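Local coordinates for bubble protein (Penicillium brevicompactum, PDB 1UOY) that may act as a toxin and may recognise a molecule, or part of one, with a negatively charged surface potential, at residues Y7-R13 and F27-R32; N22-F27 and E37-W43. All blocks are in the same frame, centred on the assembly; numbering follows the deposited sequence.

Contact 1. Residues Y7-R13 and F27-R32; sequences YNVDQRR and FCGCDR
The guanidinium of Arg-12 lies over one face of the Phe-27 ring, a cation-pi stack with CZ of Arg-12 4.0 Å from the ring centroid and the planes 24° apart. Asp-10 O meets the edge of the same ring. Cys-30 O lies at the Tyr-7 ring edge, 3.3 Å from Tyr-7 CE1. The contact joins an N-terminal loop, with a type I turn from Asn-8 to Gln-11, to the end of strand 26-28 and the type I turn 29-32. Gln-11 CD lies on one face of the Arg-32 guanidinium, the two planes 19° apart. At its edge this guanidinium forms an end-on salt bridge with Asp-10: Arg-32 NH2 meets the syn lone pair of Asp-10 OD1 at 2.9 Å, and NH1 goes to OD2. OD1 also accepts from ND2 of Asn-8, while Gly-56 N adds a bond to OD2. Cys-30 SG, in the disulfide to Cys-3, sits 3.6 Å above the Arg-13 guanidinium plane and more distantly over the Tyr-7 ring; Arg-13 NH2 bonds to Cys-3 O. A single backbone bridge pairs Gln-11 with Cys-28: Cys-28 N gives to Asp-10 O, and Arg-12 N to Cys-28 O. Extended beyond CG (chi2 -175°), the Gln-11 chain carries its amide across to the turn. There NE2 of Gln-11 donates to Gly-29 O at 3.0 Å, while Arg-32 N approaches that oxygen from the opposite face.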
ATOM      1  N   TYR A   7     -10.786   5.352  -4.296  1.00 11.57           N
ATOM      2  CA  TYR A   7      -9.859   4.827  -3.315  1.00 11.50           C
ATOM      3  C   TYR A   7      -9.265   5.981  -2.497  1.00 10.09           C
ATOM      4  O   TYR A   7      -9.345   7.146  -2.871  1.00 11.85           O
ATOM      5  CB  TYR A   7      -8.797   4.006  -4.048  1.00 11.47           C
ATOM      6  CG  TYR A   7      -9.329   2.750  -4.678  1.00 11.84           C
ATOM      7  CD1 TYR A   7      -9.492   1.594  -3.942  1.00 13.07           C
ATOM      8  CD2 TYR A   7      -9.657   2.736  -6.037  1.00 13.75           C
ATOM      9  CE1 TYR A   7      -9.962   0.425  -4.540  1.00 12.47           C
ATOM     10  CE2 TYR A   7     -10.126   1.586  -6.640  1.00 15.52           C
ATOM     11  CZ  TYR A   7     -10.269   0.439  -5.880  1.00 17.64           C
ATOM     12  OH  TYR A   7     -10.683  -0.725  -6.506  1.00 19.31           O
ATOM     13  N   ASN A   8      -8.661   5.614  -1.372  1.00 10.23           N
ATOM     14  CA  ASN A   8      -8.193   6.571  -0.380  1.00 10.70           C
ATOM     15  C   ASN A   8      -6.707   6.859  -0.405  1.00  9.78           C
ATOM     16  O   ASN A   8      -5.940   6.104  -1.045  1.00  9.03           O
ATOM     17  CB  ASN A   8      -8.634   6.054   1.006  1.00 10.22           C
ATOM     18  CG  ASN A   8      -8.682   7.131   2.067  1.00 13.76           C
ATOM     19  OD1 ASN A   8      -9.098   8.254   1.803  1.00 22.89           O
ATOM     20  ND2 ASN A   8      -8.216   6.809   3.263  1.00 15.76           N
ATOM     21  N   VAL A   9      -6.333   7.946   0.283  1.00  9.97           N
ATOM     22  CA  VAL A   9      -4.953   8.404   0.284  1.00  9.65           C
ATOM     23  C   VAL A   9      -3.985   7.447   0.940  1.00  8.98           C
ATOM     24  O   VAL A   9      -2.786   7.649   0.792  1.00 10.34           O
ATOM     25  CB  VAL A   9      -4.816   9.808   0.938  1.00 10.12           C
ATOM     26  CG1 VAL A   9      -5.507  10.862   0.028  1.00 14.62           C
ATOM     27  CG2 VAL A   9      -5.395   9.813   2.324  1.00 12.06           C
ATOM     28  N   ASP A  10      -4.503   6.463   1.697  1.00  9.02           N
ATOM     29  CA  ASP A  10      -3.591   5.487   2.323  1.00  8.52           C
ATOM     30  C   ASP A  10      -3.437   4.255   1.443  1.00  8.57           C
ATOM     31  O   ASP A  10      -2.877   3.275   1.929  1.00  9.42           O
ATOM     32  CB  ASP A  10      -4.117   5.059   3.721  1.00  8.93           C
ATOM     33  CG  ASP A  10      -5.443   4.343   3.663  1.00  8.87           C
ATOM     34  OD1 ASP A  10      -6.246   4.607   2.732  1.00  9.36           O
ATOM     35  OD2 ASP A  10      -5.714   3.571   4.601  1.00 10.59           O
ATOM     36  N   GLN A  11      -3.852   4.301   0.174  1.00  7.86           N
ATOM     37  CA  GLN A  11      -3.804   3.125  -0.685  1.00  7.22           C
ATOM     38  C   GLN A  11      -2.871   3.269  -1.863  1.00  9.62           C
ATOM     39  O   GLN A  11      -2.734   4.385  -2.414  1.00  8.81           O
ATOM     40  CB  GLN A  11      -5.203   2.801  -1.178  1.00  8.02           C
ATOM     41  CG  GLN A  11      -6.131   2.492  -0.025  1.00  8.18           C
ATOM     42  CD  GLN A  11      -7.481   2.043  -0.500  1.00  8.30           C
ATOM     43  OE1 GLN A  11      -8.358   2.863  -0.831  1.00  9.35           O
ATOM     44  NE2 GLN A  11      -7.668   0.712  -0.576  1.00 10.59           N
ATOM     45  N   ARG A  12      -2.213   2.159  -2.210  1.00  8.60           N
ATOM     46  CA  ARG A  12      -1.298   2.095  -3.349  1.00  6.89           C
ATOM     47  C   ARG A  12      -1.568   0.789  -4.029  1.00  7.88           C
ATOM     48  O   ARG A  12      -1.941  -0.212  -3.383  1.00 10.22           O
ATOM     49  CB  ARG A  12       0.175   2.177  -2.908  1.00  8.80           C
ATOM     50  CG  ARG A  12       0.510   3.471  -2.194  1.00  7.94           C
ATOM     51  CD  ARG A  12       0.558   4.654  -3.161  1.00  7.62           C
ATOM     52  NE  ARG A  12       1.065   5.870  -2.517  1.00  7.49           N
ATOM     53  CZ  ARG A  12       0.352   6.691  -1.765  1.00  7.81           C
ATOM     54  NH1 ARG A  12      -0.939   6.448  -1.519  1.00 11.74           N
ATOM     55  NH2 ARG A  12       0.933   7.768  -1.227  1.00 11.92           N
ATOM     56  N   ARG A  13      -1.410   0.762  -5.355  1.00  7.93           N
ATOM     57  CA  ARG A  13      -1.764  -0.444  -6.087  1.00  8.56           C
ATOM     58  C   ARG A  13      -0.637  -1.470  -6.034  1.00  9.46           C
ATOM     59  O   ARG A  13       0.488  -1.199  -6.500  1.00  8.90           O
ATOM     60  CB  ARG A  13      -2.156  -0.074  -7.535  1.00  9.84           C
ATOM     61  CG  ARG A  13      -2.601  -1.313  -8.305  1.00 11.47           C
ATOM     62  CD  ARG A  13      -3.256  -0.882  -9.663  1.00 16.92           C
ATOM     63  NE  ARG A  13      -4.512  -0.170  -9.429  1.00 17.34           N
ATOM     64  CZ  ARG A  13      -5.696  -0.751  -9.200  1.00 20.49           C
ATOM     65  NH1 ARG A  13      -5.813  -2.077  -9.183  1.00 21.46           N
ATOM     66  NH2 ARG A  13      -6.775  -0.005  -8.985  1.00 15.67           N
ATOM     67  N   PHE A  27       1.736   1.156   3.142  1.00  8.12           N
ATOM     68  CA  PHE A  27       0.420   1.574   2.660  1.00  7.60           C
ATOM     69  C   PHE A  27      -0.485   0.357   2.515  1.00  7.54           C
ATOM     70  O   PHE A  27      -0.029  -0.769   2.717  1.00  8.97           O
ATOM     71  CB  PHE A  27       0.543   2.293   1.296  1.00  7.49           C
ATOM     72  CG  PHE A  27       1.141   3.677   1.418  1.00  7.57           C
ATOM     73  CD1 PHE A  27       0.332   4.760   1.733  1.00 10.54           C
ATOM     74  CD2 PHE A  27       2.486   3.883   1.240  1.00  8.30           C
ATOM     75  CE1 PHE A  27       0.887   6.056   1.850  1.00 10.44           C
ATOM     76  CE2 PHE A  27       3.059   5.167   1.356  1.00  8.31           C
ATOM     77  CZ  PHE A  27       2.269   6.248   1.655  1.00  8.60           C
ATOM     78  N   CYS A  28      -1.763   0.584   2.220  1.00  7.38           N
ATOM     79  CA  CYS A  28      -2.693  -0.509   1.990  1.00  6.20           C
ATOM     80  C   CYS A  28      -2.866  -0.732   0.513  1.00  8.02           C
ATOM     81  O   CYS A  28      -2.848   0.234  -0.263  1.00  9.16           O
ATOM     82  CB  CYS A  28      -4.054  -0.161   2.548  1.00  7.50           C
ATOM     83  SG  CYS A  28      -4.076  -0.043   4.345  1.00  8.63           S
ATOM     84  N   GLY A  29      -3.039  -1.998   0.095  1.00  8.18           N
ATOM     85  CA  GLY A  29      -3.371  -2.263  -1.296  1.00  7.42           C
ATOM     86  C   GLY A  29      -4.797  -1.797  -1.557  1.00  8.42           C
ATOM     87  O   GLY A  29      -5.549  -1.407  -0.653  1.00  8.77           O
ATOM     88  N   CYS A  30      -5.183  -1.822  -2.817  1.00  7.94           N
ATOM     89  CA  CYS A  30      -6.493  -1.333  -3.181  1.00  8.80           C
ATOM     90  C   CYS A  30      -7.656  -2.071  -2.536  1.00  8.01           C
ATOM     91  O   CYS A  30      -8.648  -1.435  -2.148  1.00 10.59           O
ATOM     92  CB  CYS A  30      -6.693  -1.280  -4.698  1.00 10.97           C
ATOM     93  SG  CYS A  30      -5.309  -0.511  -5.606  1.00 12.25           S
ATOM     94  N   ASP A  31      -7.554  -3.390  -2.430  1.00  8.65           N
ATOM     95  CA  ASP A  31      -8.639  -4.117  -1.787  1.00  7.15           C
ATOM     96  C   ASP A  31      -8.500  -4.297  -0.304  1.00  8.21           C
ATOM     97  O   ASP A  31      -9.337  -4.938   0.320  1.00  9.82           O
ATOM     98  CB  ASP A  31      -8.895  -5.457  -2.481  1.00  8.91           C
ATOM     99  CG  ASP A  31      -7.778  -6.456  -2.305  1.00 14.13           C
ATOM    100  OD1 ASP A  31      -6.849  -6.242  -1.493  1.00  9.97           O
ATOM    101  OD2 ASP A  31      -7.855  -7.531  -2.980  1.00 18.12           O
ATOM    102  N   ARG A  32      -7.497  -3.610   0.269  1.00  8.96           N
ATOM    103  CA  ARG A  32      -7.192  -3.628   1.696  1.00  7.72           C
ATOM    104  C   ARG A  32      -6.886  -4.982   2.269  1.00  6.74           C
ATOM    105  O   ARG A  32      -6.822  -5.135   3.472  1.00  8.59           O
ATOM    106  CB  ARG A  32      -8.294  -2.926   2.509  1.00  7.98           C
ATOM    107  CG  ARG A  32      -8.385  -1.434   2.126  1.00  6.16           C
ATOM    108  CD  ARG A  32      -9.262  -0.678   3.160  1.00  9.00           C
ATOM    109  NE  ARG A  32      -9.352   0.747   2.773  1.00  8.13           N
ATOM    110  CZ  ARG A  32      -8.435   1.669   3.078  1.00  6.80           C
ATOM    111  NH1 ARG A  32      -7.360   1.350   3.802  1.00  9.33           N
ATOM    112  NH2 ARG A  32      -8.549   2.901   2.569  1.00  7.99           N
TER
HETATM  113  O   HOH W   1     -10.734   2.923   0.737  1.00 12.95           O

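Contact 2. Residues N22-F27 and E37-W43; sequences NGDRHF and ECKGGKW
Asn-22 packs its CB against Cys-38 CB at 3.8 Å, and its OD1 lies at the edge of the Trp-43 ring, 3.5 Å from CH2 of Trp-43. The contact sets the type II' turn from Asn-22 to Arg-25, which leads into strand 26-28, against the hairpin of strands 34-39 and 42-48. The ND2 of Asn-22 bonds to Lys-19 O. Next, Gly-23 O accepts from a water that also donates to Arg-25 O and accepts from Cys-38 N, so one water joins the turn to the strand. Asp-24 CB rests 3.6 Å from OE2 of Glu-37. The extended Arg-25 side chain runs along its own turn: NH1 and the backbone N reach Asn-22 O from opposite faces of its plane, and NH1 also meets Gly-21 O. His-26, the next residue, turns its ring edge to Glu-37. Its NE2 donates to OE1 of Glu-37 at 2.8 Å, from 43° above the carboxylate plane. The Glu-37 chain is extended, CG anti to the backbone N (chi1 -176°), and brings the carboxylate to the ring; OE2 also forms a salt bridge with Lys-39. At Phe-27, the ring planes stand at 82° and CD2 comes 3.4 Å from CH2 of Trp-43.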
ATOM      1  N   ASN A  22       9.873   6.728  -1.133  1.00  7.97           N
ATOM      2  CA  ASN A  22       8.886   6.155  -0.239  1.00  7.48           C
ATOM      3  C   ASN A  22       9.569   5.472   0.946  1.00  8.04           C
ATOM      4  O   ASN A  22       8.949   5.351   2.022  1.00  8.51           O
ATOM      5  CB  ASN A  22       8.025   5.120  -0.990  1.00  6.57           C
ATOM      6  CG  ASN A  22       6.930   5.773  -1.776  1.00  7.67           C
ATOM      7  OD1 ASN A  22       5.978   6.272  -1.199  1.00  8.14           O
ATOM      8  ND2 ASN A  22       7.037   5.766  -3.104  1.00 10.87           N
ATOM      9  N   GLY A  23      10.823   5.063   0.774  1.00  8.34           N
ATOM     10  CA  GLY A  23      11.496   4.401   1.878  1.00  9.27           C
ATOM     11  C   GLY A  23      10.688   3.195   2.327  1.00  8.35           C
ATOM     12  O   GLY A  23      10.139   2.451   1.472  1.00  8.62           O
ATOM     13  N   ASP A  24      10.601   2.980   3.649  1.00  7.04           N
ATOM     14  CA  ASP A  24       9.887   1.824   4.135  1.00  6.80           C
ATOM     15  C   ASP A  24       8.482   2.112   4.569  1.00  8.37           C
ATOM     16  O   ASP A  24       7.917   1.363   5.343  1.00 10.00           O
ATOM     17  CB  ASP A  24      10.683   1.135   5.249  1.00  8.26           C
ATOM     18  CG  ASP A  24      10.923   2.005   6.465  1.00 10.64           C
ATOM     19  OD1 ASP A  24      10.270   3.055   6.655  1.00  9.36           O
ATOM     20  OD2 ASP A  24      11.781   1.592   7.295  1.00 14.50           O
ATOM     21  N   ARG A  25       7.893   3.183   4.030  1.00  7.19           N
ATOM     22  CA  ARG A  25       6.481   3.465   4.372  1.00  7.31           C
ATOM     23  C   ARG A  25       5.601   2.284   3.991  1.00  8.06           C
ATOM     24  O   ARG A  25       5.769   1.643   2.935  1.00  8.34           O
ATOM     25  CB  ARG A  25       5.977   4.671   3.570  1.00  8.15           C
ATOM     26  CG  ARG A  25       6.476   6.020   4.072  1.00  6.45           C
ATOM     27  CD  ARG A  25       5.883   7.078   3.153  1.00  7.08           C
ATOM     28  NE  ARG A  25       6.288   8.478   3.382  1.00  7.28           N
ATOM     29  CZ  ARG A  25       7.396   9.020   2.896  1.00  6.29           C
ATOM     30  NH1 ARG A  25       8.330   8.310   2.275  1.00  7.16           N
ATOM     31  NH2 ARG A  25       7.489  10.360   2.828  1.00  8.11           N
ATOM     32  N   HIS A  26       4.605   2.047   4.841  1.00  7.64           N
ATOM     33  CA  HIS A  26       3.625   0.992   4.582  1.00  6.82           C
ATOM     34  C   HIS A  26       2.286   1.609   4.257  1.00  6.56           C
ATOM     35  O   HIS A  26       1.783   2.481   4.969  1.00  7.60           O
ATOM     36  CB  HIS A  26       3.497   0.130   5.834  1.00  6.91           C
ATOM     37  CG  HIS A  26       4.608  -0.830   5.967  1.00  8.45           C
ATOM     38  ND1 HIS A  26       4.651  -1.765   6.974  1.00 10.38           N
ATOM     39  CD2 HIS A  26       5.701  -1.025   5.205  1.00 12.26           C
ATOM     40  CE1 HIS A  26       5.741  -2.503   6.820  1.00  8.71           C
ATOM     41  NE2 HIS A  26       6.395  -2.068   5.759  1.00 12.03           N
ATOM     42  N   PHE A  27       1.736   1.156   3.142  1.00  8.12           N
ATOM     43  CA  PHE A  27       0.420   1.574   2.660  1.00  7.60           C
ATOM     44  C   PHE A  27      -0.485   0.357   2.515  1.00  7.54           C
ATOM     45  O   PHE A  27      -0.029  -0.769   2.717  1.00  8.97           O
ATOM     46  CB  PHE A  27       0.543   2.293   1.296  1.00  7.49           C
ATOM     47  CG  PHE A  27       1.141   3.677   1.418  1.00  7.57           C
ATOM     48  CD1 PHE A  27       0.332   4.760   1.733  1.00 10.54           C
ATOM     49  CD2 PHE A  27       2.486   3.883   1.240  1.00  8.30           C
ATOM     50  CE1 PHE A  27       0.887   6.056   1.850  1.00 10.44           C
ATOM     51  CE2 PHE A  27       3.059   5.167   1.356  1.00  8.31           C
ATOM     52  CZ  PHE A  27       2.269   6.248   1.655  1.00  8.60           C
ATOM     53  N   GLU A  37       4.787  -2.218   0.615  1.00  7.22           N
ATOM     54  CA  GLU A  37       5.973  -1.398   0.873  1.00  7.73           C
ATOM     55  C   GLU A  37       6.674  -1.280  -0.466  1.00  8.70           C
ATOM     56  O   GLU A  37       6.657  -2.212  -1.263  1.00  8.68           O
ATOM     57  CB  GLU A  37       6.892  -2.122   1.900  1.00  7.09           C
ATOM     58  CG  GLU A  37       8.127  -1.276   2.291  1.00  8.67           C
ATOM     59  CD  GLU A  37       9.007  -1.988   3.264  1.00  9.46           C
ATOM     60  OE1 GLU A  37       8.526  -2.793   4.085  1.00 12.69           O
ATOM     61  OE2 GLU A  37      10.224  -1.743   3.220  1.00 12.67           O
ATOM     62  N   CYS A  38       7.352  -0.158  -0.708  1.00  8.02           N
ATOM     63  CA  CYS A  38       8.076   0.013  -1.954  1.00  8.50           C
ATOM     64  C   CYS A  38       9.398  -0.731  -1.899  1.00 10.80           C
ATOM     65  O   CYS A  38      10.291  -0.348  -1.146  1.00 12.25           O
ATOM     66  CB  CYS A  38       8.265   1.508  -2.180  1.00  8.55           C
ATOM     67  SG  CYS A  38       9.042   1.822  -3.807  1.00 11.11           S
ATOM     68  N   LYS A  39       9.485  -1.794  -2.669  1.00 10.31           N
ATOM     69  CA  LYS A  39      10.701  -2.618  -2.723  1.00 10.91           C
ATOM     70  C   LYS A  39      11.046  -2.894  -4.181  1.00 10.60           C
ATOM     71  O   LYS A  39      10.216  -3.341  -4.962  1.00 12.23           O
ATOM     72  CB  LYS A  39      10.470  -3.956  -2.007  1.00 12.67           C
ATOM     73  CG  LYS A  39      10.133  -3.779  -0.518  1.00 14.06           C
ATOM     74  CD  LYS A  39       9.875  -5.149   0.115  1.00 24.61           C
ATOM     75  CE  LYS A  39      10.003  -5.072   1.600  1.00 30.97           C
ATOM     76  NZ  LYS A  39      11.412  -4.807   1.996  1.00 36.32           N
ATOM     77  N   GLY A  40      12.295  -2.614  -4.532  1.00 14.22           N
ATOM     78  CA  GLY A  40      12.695  -2.877  -5.911  1.00 16.11           C
ATOM     79  C   GLY A  40      11.835  -2.159  -6.944  1.00 13.96           C
ATOM     80  O   GLY A  40      11.589  -2.680  -8.039  1.00 16.47           O
ATOM     81  N   GLY A  41      11.371  -0.974  -6.566  1.00 12.37           N
ATOM     82  CA  GLY A  41      10.598  -0.150  -7.461  1.00 12.71           C
ATOM     83  C   GLY A  41       9.156  -0.492  -7.656  1.00 10.42           C
ATOM     84  O   GLY A  41       8.514   0.091  -8.517  1.00 11.91           O
ATOM     85  N   LYS A  42       8.656  -1.448  -6.878  1.00  9.09           N
ATOM     86  CA  LYS A  42       7.268  -1.830  -6.983  1.00 10.40           C
ATOM     87  C   LYS A  42       6.615  -1.946  -5.616  1.00  9.20           C
ATOM     88  O   LYS A  42       7.268  -2.336  -4.639  1.00  9.26           O
ATOM     89  CB  LYS A  42       7.162  -3.201  -7.673  1.00 12.72           C
ATOM     90  CG  LYS A  42       7.776  -3.247  -9.072  1.00 19.73           C
ATOM     91  CD  LYS A  42       7.002  -2.397 -10.090  1.00 27.50           C
ATOM     92  CE  LYS A  42       7.681  -2.412 -11.483  1.00 35.05           C
ATOM     93  NZ  LYS A  42       7.315  -1.213 -12.354  1.00 35.77           N
ATOM     94  N   TRP A  43       5.335  -1.577  -5.545  1.00  8.38           N
ATOM     95  CA  TRP A  43       4.594  -1.793  -4.290  1.00  9.62           C
ATOM     96  C   TRP A  43       4.476  -3.291  -4.075  1.00  9.42           C
ATOM     97  O   TRP A  43       3.875  -4.002  -4.854  1.00 10.24           O
ATOM     98  CB  TRP A  43       3.209  -1.139  -4.326  1.00  8.25           C
ATOM     99  CG  TRP A  43       3.327   0.345  -4.240  1.00  7.96           C
ATOM    100  CD1 TRP A  43       3.099   1.251  -5.257  1.00  7.47           C
ATOM    101  CD2 TRP A  43       3.750   1.096  -3.112  1.00  8.27           C
ATOM    102  NE1 TRP A  43       3.363   2.510  -4.816  1.00  6.76           N
ATOM    103  CE2 TRP A  43       3.766   2.452  -3.506  1.00  7.26           C
ATOM    104  CE3 TRP A  43       4.126   0.767  -1.800  1.00  8.29           C
ATOM    105  CZ2 TRP A  43       4.157   3.472  -2.648  1.00  6.81           C
ATOM    106  CZ3 TRP A  43       4.538   1.804  -0.934  1.00  6.60           C
ATOM    107  CH2 TRP A  43       4.547   3.128  -1.381  1.00  7.65           C
TER
HETATM  108  O   HOH W   2       7.465   2.170   0.890  1.00  9.33           O

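How the contacts relate
The centres of contact 1 and contact 2 lie about 13 Å apart, on opposite sides of the chain's centre. Along the chain their segments alternate: 7-13, 22-27, 27-32, 37-43. Both use strand 26-28, an outermost strand of the three-stranded antiparallel sheet, and Phe-27 belongs to both. Its ring meets both Arg-12 of contact 1 and Trp-43 of contact 2. The two also touch directly, with Arg-12 CB 3.7 Å from CE2 of Trp-43. The N-terminal loop packs at the C-terminal end of strand 26-28, and the turn leading into its start packs on the neighbouring hairpin. Disulfides at Cys-28, Cys-30 and Cys-38 add covalent links in this small protein without alpha-helix.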